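Side-chain contacts in D-alanyl transferase DltD (Enterococcus faecalis, PDB 6O93), which probably transfers D-alanyl groups to lipoteichoic acid at the cell membrane, as a member of the DltD family within the SGNH hydrolase clan: residues S176-D179 and Y180-N184; L188-E191 and D192-F195; L258-S261 and Q262-W265; L319-Q322 and L323-G327; Y383-D386 and W387-N391. All blocks are in the same frame, centred on the assembly; numbering follows the deposited sequence.

Contact 1 of 5, residues S176-D179 and Y180-N184; sequences SQRD and YFIMN
Ile182 lays its CD1 over one face of the Arg178 guanidinium, one helical turn further on. This van der Waals contact brings CD1 to 3.4 Å from Arg178 NH2, above the plane and offset toward its rim. With CG anti to the backbone N (chi1 178°) and the chain extended as far as NE, the arginine runs outward over the methyl group, while NE bonds to the carbonyl of Ala132.

The aromatic contact is between ring and carbonyl: Gln177 O sits over one face of the Phe181 ring, 3.0 Å from CD2. The same oxygen accepts from Phe181 N at 3.1 Å and 165°. On the helix face that carries Phe181, the ring also meets that of Tyr128.

Among the polar contacts, Ile182 N reaches Arg178 O at 3.0 Å and Met183 N reaches Asp179 O at 2.9 Å. One turn on, Asn184 ND2 turns back to Tyr180 O at 3.0 Å, in a nearly straight bond of 175°. Tyr180 O thus accepts two N-H groups, the backbone and the side-chain amide of Asn184.

These i to i+4 pairs are those of a regular alpha helix, here the long helix 175-195, packed against helices 124-132 and 158-168.

Contact 2 of 5, residues L188-E191 and D192-F195; sequences LNRE and DELF
Arg190 folds along the helix toward Leu194 because its CG stands anti to the backbone N (chi1 -179°) and the chain then bends at chi2 (57°). Leu194, whose CG lies beside its own backbone N, offers both methyl groups to the arginine. Its CD2 stands over the centre of one guanidinium face, 3.7 Å from CZ, and CD1 is equally near NE. The flat cation therefore rests on a branched apolar end one turn ahead. The Glu193 carboxylate is in the neighbourhood, yet its OE2 stays 5.8 Å from Arg190 NH1, too far for a salt bridge, although the opposite charges may still attract weakly.

All of this lies on the last turns of helix 175-195, where regular i to i+4 bonds persist to the end: Leu194 N donates to Arg190 O at 3.0 Å and Phe195 N to Glu191 O at 2.8 Å. Beside the second of these, the aliphatic part of Glu191 meets the Phe195 ring, with CB 4.0 Å from CD2, and the carboxylate is turned 39° from the ring plane.

Asp192 is the buried member of the group. Its OD2 accepts from the backbone N atoms of Asn28 and Val29, which ties the helix to the start of helix 29-36. A water also donates to OD2, at 2.9 Å, and with its other hydrogen to Asn189 OD1 at 2.6 Å.

Contact 3 of 5, residues L258-S261 and Q262-W265; sequences LAHS and QKKW. With PO4 (phosphate ion), chain G.
Three successive beta turns carry the chain from the end of helix 255-258 toward helix 272-285, and residues His260 and Lys263 face each other across the second, a type I turn. Lys263 N closes that turn with a weak bond to His260 O, 3.4 Å long but nearly straight. Above it the lysine chain, bent at chi3 (-57°), brings CE to 3.9 Å from His260 CB, while CD lies at the edge of the imidazole, near its plane.

The preceding type II turn, Leu258 to Ser261, is held twice at one oxygen. Ser261 N and Ser261 OG both reach Leu258 O from the same face of its plane, OG at 2.6 Å. In the third turn, CG of Gln262 lies over one face of the Trp265 indole, 3.4 Å above its plane and offset toward the rim.

The Gln262 amide looks two ways. OE1 is taken by Thr305 OG1 on helix 299-305, and NE2 points to a phosphate ion, probably from the crystallisation liquor, which Trp301 and Thr347 also bind. The bond from Gln262 NE2 to phosphate O3 is weak, 3.3 Å at 174°. A water bridges the neighbouring side chains, donating to Ser261 OG at 2.8 Å and accepting from Gln262 NE2 at 3.2 Å.

Contact 4 of 5, residues L319-Q322 and L323-G327; sequences LKYQ and LQEQG
Leu323, first in the second segment, donates its N to Leu319 O at 2.9 Å and lays its CG against the same oxygen, 3.4 Å away. Both leucines belong to the buried side of the helix, which packs on helix 272-285. Gln324 N follows with a bond to Lys320 O at 2.8 Å; the lysine itself reaches out to a salt bridge with Asp333 on strand 331-333.

Glu325 sets its CB over one face of the Tyr321 ring, a CH-pi contact with CB 4.3 Å from the ring centroid, though CB is modelled too close to Tyr321 O and its exact place is less sure. The two side chains run side by side and point the same way, with carboxylate and ring planes only 4° apart. Tyr321 also meets the Phe398 ring.

Gln326 takes the place that a backbone N-H would fill in a continuing helix. Its CG lies beside the backbone N (chi1 -61°), and the extended chain reaches back along the helix. NE2 is 2.9 Å from Gln322 O, in an almost straight bond (172°), with Gln322 O in the plane of the Gln326 amide. Its OE1 accepts from Asp379 N and Gln277 NE2, so this buried amide is gripped at both ends.

Gly327, with its positive phi, is the C-prime residue. Its N bonds to Gln324 O at 3.2 Å, and Phe328 N to Leu323 O completes the Schellman motif that terminates helix 309-324.

Contact 5 of 5, residues Y383-D386 and W387-N391; sequences YQTD and WQQQN
Thr385 and Gln389 lie side by side and point the same way along one flank of a short helix, the threonine methyl CG2 3.9 Å from Gln389 CG. Gln389 N bonds to Thr385 O at 2.9 Å beneath this contact.

Gln388 is oriented differently, reaching back across the start of the helix. Its chain is extended beyond CG, which lies beside the backbone N, and this carries NE2 to Tyr383 O, 3.1 Å away. The N-H angle there is 135°, and the donor stands 40° above the carbonyl plane, so the grip is a bent one. Tyr383 turns its ring the other way, stacking on Tyr143 and bonding through OH to Glu281.

The single turn 385-388 has Gln384 at its N-cap position, and Gln384 O accepts from Gln388 N at 3.2 Å, in the carbonyl plane, with a weak second bond from Trp387 N. Gln389 is the first residue to leave helical geometry.

Trp387 has CG anti to the backbone N (chi1 173°), which swings the indole off the helix into a buried site. There NE1 bonds to Gln322 OE1 on helix 309-324, the ring meets Phe382 edge-to-face, and Lys318 makes a cation-pi contact.

Beyond the helix, Gln390 turns its amide oxygen toward Asp386. A water bridges them, donating to Asp386 O at 2.6 Å and to Gln390 OE1 at 3.3 Å, while Gln390 NE2 bonds to Asn391 O.

Overall arrangement
From the N terminus, contacts 1 and 2 come first, in series on helix 175-195 with centres about 17 Å apart, both bearing on helix 124-132. Contact 3 turns the chain between helices 255-258 and 272-285, on the opposite side of the chain's centre from contact 2. Contact 4 ends helix 309-324, which packs beside the parallel sheet, and contact 5 is a single helical turn near the C terminus. Each closes a local turn, and none nests in or crosses another. Contacts 4 and 5 alone meet side chain to side chain: Tyr321 CD2 packs 3.7 Å from Trp387 CH2, tying the C-terminal segment to helix 309-324.

Contact 1 of 5, residues S176-D179 and Y180-N184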
# COMPACT_ATOMS: atom_id res chain seq x y z
N SER A 176 9.05 30.49 13.18
CA SER A 176 9.37 29.77 14.40
C SER A 176 8.90 28.32 14.33
O SER A 176 9.50 27.44 14.98
CB SER A 176 8.75 30.47 15.61
OG SER A 176 7.33 30.49 15.52
N GLN A 177 7.85 28.04 13.57
CA GLN A 177 7.37 26.67 13.42
C GLN A 177 8.31 25.87 12.52
O GLN A 177 8.68 24.74 12.85
CB GLN A 177 5.95 26.67 12.87
CG GLN A 177 4.91 27.27 13.81
CD GLN A 177 3.55 27.45 13.17
OE1 GLN A 177 3.44 27.52 11.94
NE2 GLN A 177 2.52 27.54 13.99
N ARG A 178 8.70 26.45 11.39
CA ARG A 178 9.66 25.79 10.51
C ARG A 178 10.99 25.56 11.23
O ARG A 178 11.57 24.48 11.13
CB ARG A 178 9.88 26.63 9.25
CG ARG A 178 10.90 26.04 8.29
CD ARG A 178 10.98 26.83 6.99
NE ARG A 178 11.95 26.26 6.06
CZ ARG A 178 13.25 26.55 6.05
NH1 ARG A 178 14.05 25.97 5.16
NH2 ARG A 178 13.76 27.43 6.91
N ASP A 179 11.48 26.57 11.95
CA ASP A 179 12.72 26.41 12.70
C ASP A 179 12.62 25.24 13.68
O ASP A 179 13.57 24.48 13.85
CB ASP A 179 13.06 27.70 13.46
CG ASP A 179 13.39 28.85 12.53
OD1 ASP A 179 13.60 28.62 11.32
OD2 ASP A 179 13.45 30.00 13.01
N TYR A 180 11.46 25.10 14.34
CA TYR A 180 11.28 24.00 15.29
C TYR A 180 11.42 22.65 14.60
O TYR A 180 12.12 21.76 15.09
CB TYR A 180 9.92 24.13 15.97
CG TYR A 180 9.55 22.92 16.80
CD1 TYR A 180 10.02 22.77 18.09
CD2 TYR A 180 8.73 21.93 16.28
CE1 TYR A 180 9.69 21.67 18.85
CE2 TYR A 180 8.39 20.82 17.04
CZ TYR A 180 8.87 20.70 18.32
OH TYR A 180 8.54 19.60 19.08
N PHE A 181 10.74 22.47 13.47
CA PHE A 181 10.85 21.21 12.74
C PHE A 181 12.28 20.95 12.31
O PHE A 181 12.76 19.81 12.38
CB PHE A 181 9.91 21.22 11.53
CG PHE A 181 8.47 21.43 11.89
CD1 PHE A 181 7.87 20.67 12.88
CD2 PHE A 181 7.71 22.39 11.24
CE1 PHE A 181 6.54 20.86 13.22
CE2 PHE A 181 6.38 22.59 11.58
CZ PHE A 181 5.80 21.82 12.57
N ILE A 182 12.99 22.00 11.88
CA ILE A 182 14.37 21.83 11.44
C ILE A 182 15.25 21.38 12.60
O ILE A 182 16.12 20.52 12.44
CB ILE A 182 14.89 23.14 10.80
CG1 ILE A 182 14.17 23.39 9.47
CG2 ILE A 182 16.40 23.09 10.60
CD1 ILE A 182 14.42 24.75 8.87
N MET A 183 15.03 21.95 13.78
CA MET A 183 15.78 21.52 14.96
C MET A 183 15.57 20.04 15.23
O MET A 183 16.53 19.30 15.49
CB MET A 183 15.35 22.33 16.19
CG MET A 183 15.81 23.76 16.19
SD MET A 183 15.39 24.57 17.74
CE MET A 183 15.78 26.27 17.34
N ASN A 184 14.32 19.58 15.20
CA ASN A 184 14.04 18.18 15.49
C ASN A 184 14.53 17.27 14.37
O ASN A 184 14.99 16.15 14.63
CB ASN A 184 12.54 17.99 15.71
CG ASN A 184 12.10 18.40 17.10
OD1 ASN A 184 12.00 17.57 18.00
ND2 ASN A 184 11.84 19.69 17.28

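Contact 2 of 5, residues L188-E191 and D192-F195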
# COMPACT_ATOMS: atom_id res chain seq x y z
N LEU A 188 15.96 13.50 14.10
CA LEU A 188 15.20 12.47 13.41
C LEU A 188 16.01 11.85 12.27
O LEU A 188 15.93 10.63 12.05
CB LEU A 188 13.89 13.04 12.88
CG LEU A 188 12.89 13.49 13.96
CD1 LEU A 188 11.78 14.34 13.35
CD2 LEU A 188 12.30 12.28 14.67
N ASN A 189 16.78 12.66 11.55
CA ASN A 189 17.60 12.12 10.47
C ASN A 189 18.76 11.29 11.02
O ASN A 189 19.11 10.26 10.45
CB ASN A 189 18.13 13.26 9.60
CG ASN A 189 17.11 13.73 8.58
OD1 ASN A 189 16.45 12.92 7.93
ND2 ASN A 189 16.97 15.05 8.45
N ARG A 190 19.35 11.73 12.13
CA ARG A 190 20.40 10.94 12.76
C ARG A 190 19.85 9.60 13.24
O ARG A 190 20.49 8.56 13.08
CB ARG A 190 21.02 11.72 13.92
CG ARG A 190 22.14 11.00 14.64
CD ARG A 190 23.27 10.60 13.69
NE ARG A 190 24.43 10.09 14.41
CZ ARG A 190 25.45 9.45 13.84
NH1 ARG A 190 25.45 9.24 12.53
NH2 ARG A 190 26.46 9.02 14.58
N GLU A 191 18.64 9.61 13.82
CA GLU A 191 18.04 8.37 14.28
C GLU A 191 17.65 7.47 13.11
O GLU A 191 17.67 6.24 13.24
CB GLU A 191 16.82 8.68 15.16
CG GLU A 191 17.22 9.28 16.51
CD GLU A 191 16.05 9.82 17.30
OE1 GLU A 191 14.97 10.04 16.71
OE2 GLU A 191 16.21 10.04 18.51
N ASP A 192 17.29 8.06 11.97
CA ASP A 192 17.07 7.27 10.76
C ASP A 192 18.34 6.52 10.36
O ASP A 192 18.31 5.32 10.09
CB ASP A 192 16.59 8.18 9.63
CG ASP A 192 16.11 7.41 8.42
OD1 ASP A 192 15.81 6.20 8.55
OD2 ASP A 192 16.02 8.01 7.33
N GLU A 193 19.47 7.23 10.33
CA GLU A 193 20.74 6.59 9.97
C GLU A 193 21.12 5.51 10.97
O GLU A 193 21.64 4.45 10.58
CB GLU A 193 21.84 7.65 9.88
CG GLU A 193 23.24 7.11 9.57
CD GLU A 193 23.37 6.54 8.17
OE1 GLU A 193 22.43 6.71 7.36
OE2 GLU A 193 24.42 5.93 7.87
N LEU A 194 20.85 5.73 12.25
CA LEU A 194 21.33 4.83 13.30
C LEU A 194 20.40 3.65 13.53
O LEU A 194 20.87 2.53 13.79
CB LEU A 194 21.51 5.60 14.61
CG LEU A 194 22.60 6.66 14.66
CD1 LEU A 194 22.61 7.33 16.03
CD2 LEU A 194 23.97 6.06 14.35
N PHE A 195 19.08 3.86 13.46
CA PHE A 195 18.12 2.88 13.96
C PHE A 195 17.16 2.33 12.92
O PHE A 195 16.39 1.42 13.25
CB PHE A 195 17.29 3.50 15.10
CG PHE A 195 18.11 4.00 16.26
CD1 PHE A 195 19.22 3.30 16.70
CD2 PHE A 195 17.78 5.18 16.90
CE1 PHE A 195 19.98 3.76 17.76
CE2 PHE A 195 18.53 5.65 17.96
CZ PHE A 195 19.64 4.94 18.39
O HOH W 1 17.35 10.59 7.07

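Contact 3 of 5, residues L258-S261 and Q262-W265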
# COMPACT_ATOMS: atom_id res chain seq x y z
N LEU A 258 -18.66 -16.38 13.02
CA LEU A 258 -18.36 -15.64 11.80
C LEU A 258 -19.43 -15.78 10.73
O LEU A 258 -19.44 -15.00 9.78
CB LEU A 258 -17.01 -16.09 11.24
CG LEU A 258 -15.82 -15.88 12.17
CD1 LEU A 258 -14.53 -16.36 11.51
CD2 LEU A 258 -15.70 -14.42 12.59
N ALA A 259 -20.33 -16.76 10.86
CA ALA A 259 -21.40 -16.91 9.88
C ALA A 259 -22.28 -15.67 9.87
O ALA A 259 -22.72 -15.20 10.92
CB ALA A 259 -22.23 -18.16 10.20
N HIS A 260 -22.52 -15.13 8.68
CA HIS A 260 -23.36 -13.96 8.48
C HIS A 260 -22.81 -12.71 9.17
O HIS A 260 -23.49 -11.68 9.20
CB HIS A 260 -24.79 -14.22 8.96
CG HIS A 260 -25.35 -15.53 8.51
ND1 HIS A 260 -25.34 -16.65 9.31
CD2 HIS A 260 -25.94 -15.90 7.35
CE1 HIS A 260 -25.90 -17.66 8.66
NE2 HIS A 260 -26.27 -17.23 7.47
N SER A 261 -21.59 -12.78 9.70
CA SER A 261 -21.06 -11.68 10.50
C SER A 261 -20.78 -10.42 9.68
O SER A 261 -20.58 -9.36 10.28
CB SER A 261 -19.77 -12.13 11.19
OG SER A 261 -18.79 -12.53 10.24
N GLN A 262 -20.79 -10.51 8.35
CA GLN A 262 -20.41 -9.38 7.50
C GLN A 262 -21.53 -8.97 6.55
O GLN A 262 -21.28 -8.23 5.60
CB GLN A 262 -19.14 -9.73 6.72
CG GLN A 262 -17.97 -10.13 7.60
CD GLN A 262 -16.72 -10.48 6.82
OE1 GLN A 262 -16.75 -10.56 5.59
NE2 GLN A 262 -15.63 -10.70 7.53
N LYS A 263 -22.76 -9.42 6.80
CA LYS A 263 -23.87 -9.06 5.92
C LYS A 263 -24.06 -7.56 5.83
O LYS A 263 -24.46 -7.04 4.78
CB LYS A 263 -25.17 -9.72 6.40
CG LYS A 263 -25.21 -11.22 6.21
CD LYS A 263 -26.62 -11.78 6.38
CE LYS A 263 -27.21 -11.44 7.74
NZ LYS A 263 -28.47 -12.21 8.00
N LYS A 264 -23.77 -6.83 6.91
CA LYS A 264 -24.01 -5.40 6.96
C LYS A 264 -22.77 -4.57 6.67
O LYS A 264 -22.86 -3.34 6.63
CB LYS A 264 -24.56 -5.02 8.34
CG LYS A 264 -25.92 -5.63 8.65
CD LYS A 264 -26.39 -5.25 10.05
CE LYS A 264 -27.78 -5.82 10.35
NZ LYS A 264 -28.84 -5.25 9.48
N TRP A 265 -21.62 -5.20 6.45
CA TRP A 265 -20.40 -4.45 6.17
C TRP A 265 -20.52 -3.72 4.84
O TRP A 265 -21.10 -4.23 3.87
CB TRP A 265 -19.19 -5.39 6.16
CG TRP A 265 -18.79 -5.86 7.52
CD1 TRP A 265 -19.52 -5.76 8.67
CD2 TRP A 265 -17.56 -6.51 7.88
NE1 TRP A 265 -18.82 -6.31 9.72
CE2 TRP A 265 -17.62 -6.77 9.26
CE3 TRP A 265 -16.43 -6.89 7.16
CZ2 TRP A 265 -16.58 -7.40 9.94
CZ3 TRP A 265 -15.39 -7.51 7.84
CH2 TRP A 265 -15.48 -7.76 9.21
P PO4 G . -12.00 -11.48 7.35
O1 PO4 G . -12.00 -10.00 7.65
O2 PO4 G . -10.58 -11.95 7.14
O3 PO4 G . -12.81 -11.74 6.11
O4 PO4 G . -12.60 -12.24 8.51
O HOH W 2 -22.64 -7.64 9.53
O HOH W 3 -16.35 -11.27 10.58

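Contact 4 of 5, residues L319-Q322 and L323-G327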
# COMPACT_ATOMS: atom_id res chain seq x y z
N LEU A 319 -13.80 3.52 -7.03
CA LEU A 319 -12.36 3.71 -7.10
C LEU A 319 -11.91 3.92 -8.54
O LEU A 319 -11.12 4.83 -8.83
CB LEU A 319 -11.64 2.51 -6.49
CG LEU A 319 -11.88 2.31 -4.99
CD1 LEU A 319 -11.34 0.97 -4.54
CD2 LEU A 319 -11.25 3.44 -4.19
N LYS A 320 -12.40 3.09 -9.46
CA LYS A 320 -11.97 3.22 -10.85
C LYS A 320 -12.45 4.52 -11.47
O LYS A 320 -11.80 5.05 -12.38
CB LYS A 320 -12.45 2.02 -11.67
CG LYS A 320 -11.76 0.71 -11.30
CD LYS A 320 -11.96 -0.37 -12.34
CE LYS A 320 -13.41 -0.80 -12.43
NZ LYS A 320 -13.58 -1.94 -13.37
N TYR A 321 -13.57 5.07 -11.00
CA TYR A 321 -13.98 6.39 -11.46
C TYR A 321 -13.01 7.45 -10.98
O TYR A 321 -12.55 8.29 -11.77
CB TYR A 321 -15.40 6.71 -10.98
CG TYR A 321 -15.90 8.04 -11.50
CD1 TYR A 321 -16.47 8.14 -12.76
CD2 TYR A 321 -15.80 9.19 -10.73
CE1 TYR A 321 -16.92 9.36 -13.25
CE2 TYR A 321 -16.25 10.41 -11.21
CZ TYR A 321 -16.81 10.49 -12.46
OH TYR A 321 -17.26 11.69 -12.95
N GLN A 322 -12.68 7.44 -9.69
CA GLN A 322 -11.74 8.41 -9.15
C GLN A 322 -10.40 8.33 -9.86
O GLN A 322 -9.75 9.36 -10.09
CB GLN A 322 -11.58 8.18 -7.64
CG GLN A 322 -10.73 9.20 -6.92
CD GLN A 322 -10.81 9.05 -5.41
OE1 GLN A 322 -11.62 8.28 -4.89
NE2 GLN A 322 -9.97 9.79 -4.69
N LEU A 323 -9.97 7.12 -10.22
CA LEU A 323 -8.71 6.96 -10.94
C LEU A 323 -8.85 7.43 -12.39
O LEU A 323 -8.19 8.39 -12.81
CB LEU A 323 -8.27 5.49 -10.90
CG LEU A 323 -7.83 4.98 -9.53
CD1 LEU A 323 -7.68 3.47 -9.55
CD2 LEU A 323 -6.52 5.64 -9.11
N GLN A 324 -9.73 6.78 -13.16
CA GLN A 324 -9.84 7.08 -14.58
C GLN A 324 -10.20 8.54 -14.82
O GLN A 324 -9.69 9.16 -15.76
CB GLN A 324 -10.89 6.16 -15.22
CG GLN A 324 -10.48 4.71 -15.31
CD GLN A 324 -9.59 4.43 -16.51
OE1 GLN A 324 -9.33 5.32 -17.32
NE2 GLN A 324 -9.13 3.19 -16.63
N GLU A 325 -11.07 9.10 -13.99
CA GLU A 325 -11.49 10.48 -14.17
C GLU A 325 -10.32 11.46 -14.12
O GLU A 325 -10.41 12.55 -14.69
CB GLU A 325 -12.53 10.84 -13.10
CG GLU A 325 -12.96 12.30 -13.08
CD GLU A 325 -13.70 12.72 -14.33
OE1 GLU A 325 -13.94 11.86 -15.21
OE2 GLU A 325 -14.04 13.91 -14.43
N GLN A 326 -9.22 11.08 -13.47
CA GLN A 326 -8.09 11.99 -13.27
C GLN A 326 -6.86 11.59 -14.06
O GLN A 326 -5.79 12.19 -13.88
CB GLN A 326 -7.76 12.07 -11.78
CG GLN A 326 -8.89 12.61 -10.93
CD GLN A 326 -8.52 12.77 -9.47
OE1 GLN A 326 -8.09 13.84 -9.04
NE2 GLN A 326 -8.69 11.71 -8.70
N GLY A 327 -6.97 10.60 -14.95
CA GLY A 327 -5.87 10.22 -15.82
C GLY A 327 -5.11 8.99 -15.40
O GLY A 327 -4.11 8.65 -16.05

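Contact 5 of 5, residues Y383-D386 and W387-N391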
# COMPACT_ATOMS: atom_id res chain seq x y z
N TYR A 383 -11.37 15.45 -2.66
CA TYR A 383 -11.09 15.54 -1.23
C TYR A 383 -12.34 15.76 -0.40
O TYR A 383 -12.31 15.53 0.82
CB TYR A 383 -10.13 16.70 -0.95
CG TYR A 383 -8.67 16.45 -1.29
CD1 TYR A 383 -8.02 15.30 -0.86
CD2 TYR A 383 -7.94 17.38 -2.02
CE1 TYR A 383 -6.69 15.08 -1.15
CE2 TYR A 383 -6.61 17.16 -2.32
CZ TYR A 383 -5.99 16.01 -1.89
OH TYR A 383 -4.67 15.80 -2.19
N GLN A 384 -13.44 16.19 -1.01
CA GLN A 384 -14.59 16.69 -0.28
C GLN A 384 -15.41 15.56 0.33
O GLN A 384 -15.40 14.42 -0.14
CB GLN A 384 -15.47 17.54 -1.19
CG GLN A 384 -14.79 18.80 -1.71
CD GLN A 384 -15.66 19.58 -2.67
OE1 GLN A 384 -16.76 19.14 -3.03
NE2 GLN A 384 -15.17 20.73 -3.10
N THR A 385 -16.14 15.90 1.39
CA THR A 385 -16.99 14.94 2.07
C THR A 385 -18.07 14.39 1.15
O THR A 385 -18.48 13.23 1.29
CB THR A 385 -17.64 15.58 3.30
OG1 THR A 385 -16.62 15.88 4.27
CG2 THR A 385 -18.67 14.65 3.92
N ASP A 386 -18.56 15.19 0.19
CA ASP A 386 -19.62 14.71 -0.69
C ASP A 386 -19.12 13.59 -1.60
O ASP A 386 -19.92 12.75 -2.03
CB ASP A 386 -20.21 15.86 -1.50
CG ASP A 386 -19.20 16.52 -2.43
OD1 ASP A 386 -17.99 16.34 -2.23
OD2 ASP A 386 -19.64 17.23 -3.36
N TRP A 387 -17.82 13.54 -1.89
CA TRP A 387 -17.29 12.39 -2.61
C TRP A 387 -17.06 11.21 -1.68
O TRP A 387 -17.34 10.06 -2.05
CB TRP A 387 -15.99 12.74 -3.33
CG TRP A 387 -15.37 11.52 -3.94
CD1 TRP A 387 -14.24 10.88 -3.53
CD2 TRP A 387 -15.87 10.77 -5.06
NE1 TRP A 387 -14.00 9.78 -4.32
CE2 TRP A 387 -14.99 9.69 -5.27
CE3 TRP A 387 -16.98 10.91 -5.90
CZ2 TRP A 387 -15.18 8.76 -6.29
CZ3 TRP A 387 -17.16 9.99 -6.91
CH2 TRP A 387 -16.27 8.93 -7.10
N GLN A 388 -16.55 11.46 -0.48
CA GLN A 388 -16.39 10.39 0.50
C GLN A 388 -17.71 9.68 0.75
O GLN A 388 -17.75 8.46 0.95
CB GLN A 388 -15.84 10.95 1.81
CG GLN A 388 -14.48 11.61 1.68
CD GLN A 388 -14.06 12.34 2.94
OE1 GLN A 388 -14.49 12.00 4.05
NE2 GLN A 388 -13.23 13.36 2.78
N GLN A 389 -18.82 10.43 0.72
CA GLN A 389 -20.14 9.89 1.00
C GLN A 389 -20.94 9.61 -0.27
O GLN A 389 -22.13 9.30 -0.17
CB GLN A 389 -20.92 10.85 1.90
CG GLN A 389 -20.25 11.12 3.24
CD GLN A 389 -20.11 9.86 4.08
OE1 GLN A 389 -21.08 9.13 4.29
NE2 GLN A 389 -18.90 9.59 4.54
N GLN A 390 -20.33 9.72 -1.44
CA GLN A 390 -21.06 9.56 -2.69
C GLN A 390 -21.46 8.11 -2.90
O GLN A 390 -20.64 7.19 -2.76
CB GLN A 390 -20.22 10.05 -3.86
CG GLN A 390 -20.88 9.88 -5.22
CD GLN A 390 -22.19 10.63 -5.35
OE1 GLN A 390 -22.28 11.82 -5.02
NE2 GLN A 390 -23.22 9.95 -5.83
N ASN A 391 -22.72 7.90 -3.25
CA ASN A 391 -23.19 6.57 -3.62
C ASN A 391 -22.75 6.26 -5.05
O ASN A 391 -23.07 7.02 -5.96
CB ASN A 391 -24.70 6.49 -3.51
CG ASN A 391 -25.21 5.07 -3.54
OD1 ASN A 391 -24.88 4.30 -4.45
ND2 ASN A 391 -26.00 4.70 -2.55
O HOH W 4 -22.54 12.77 -1.90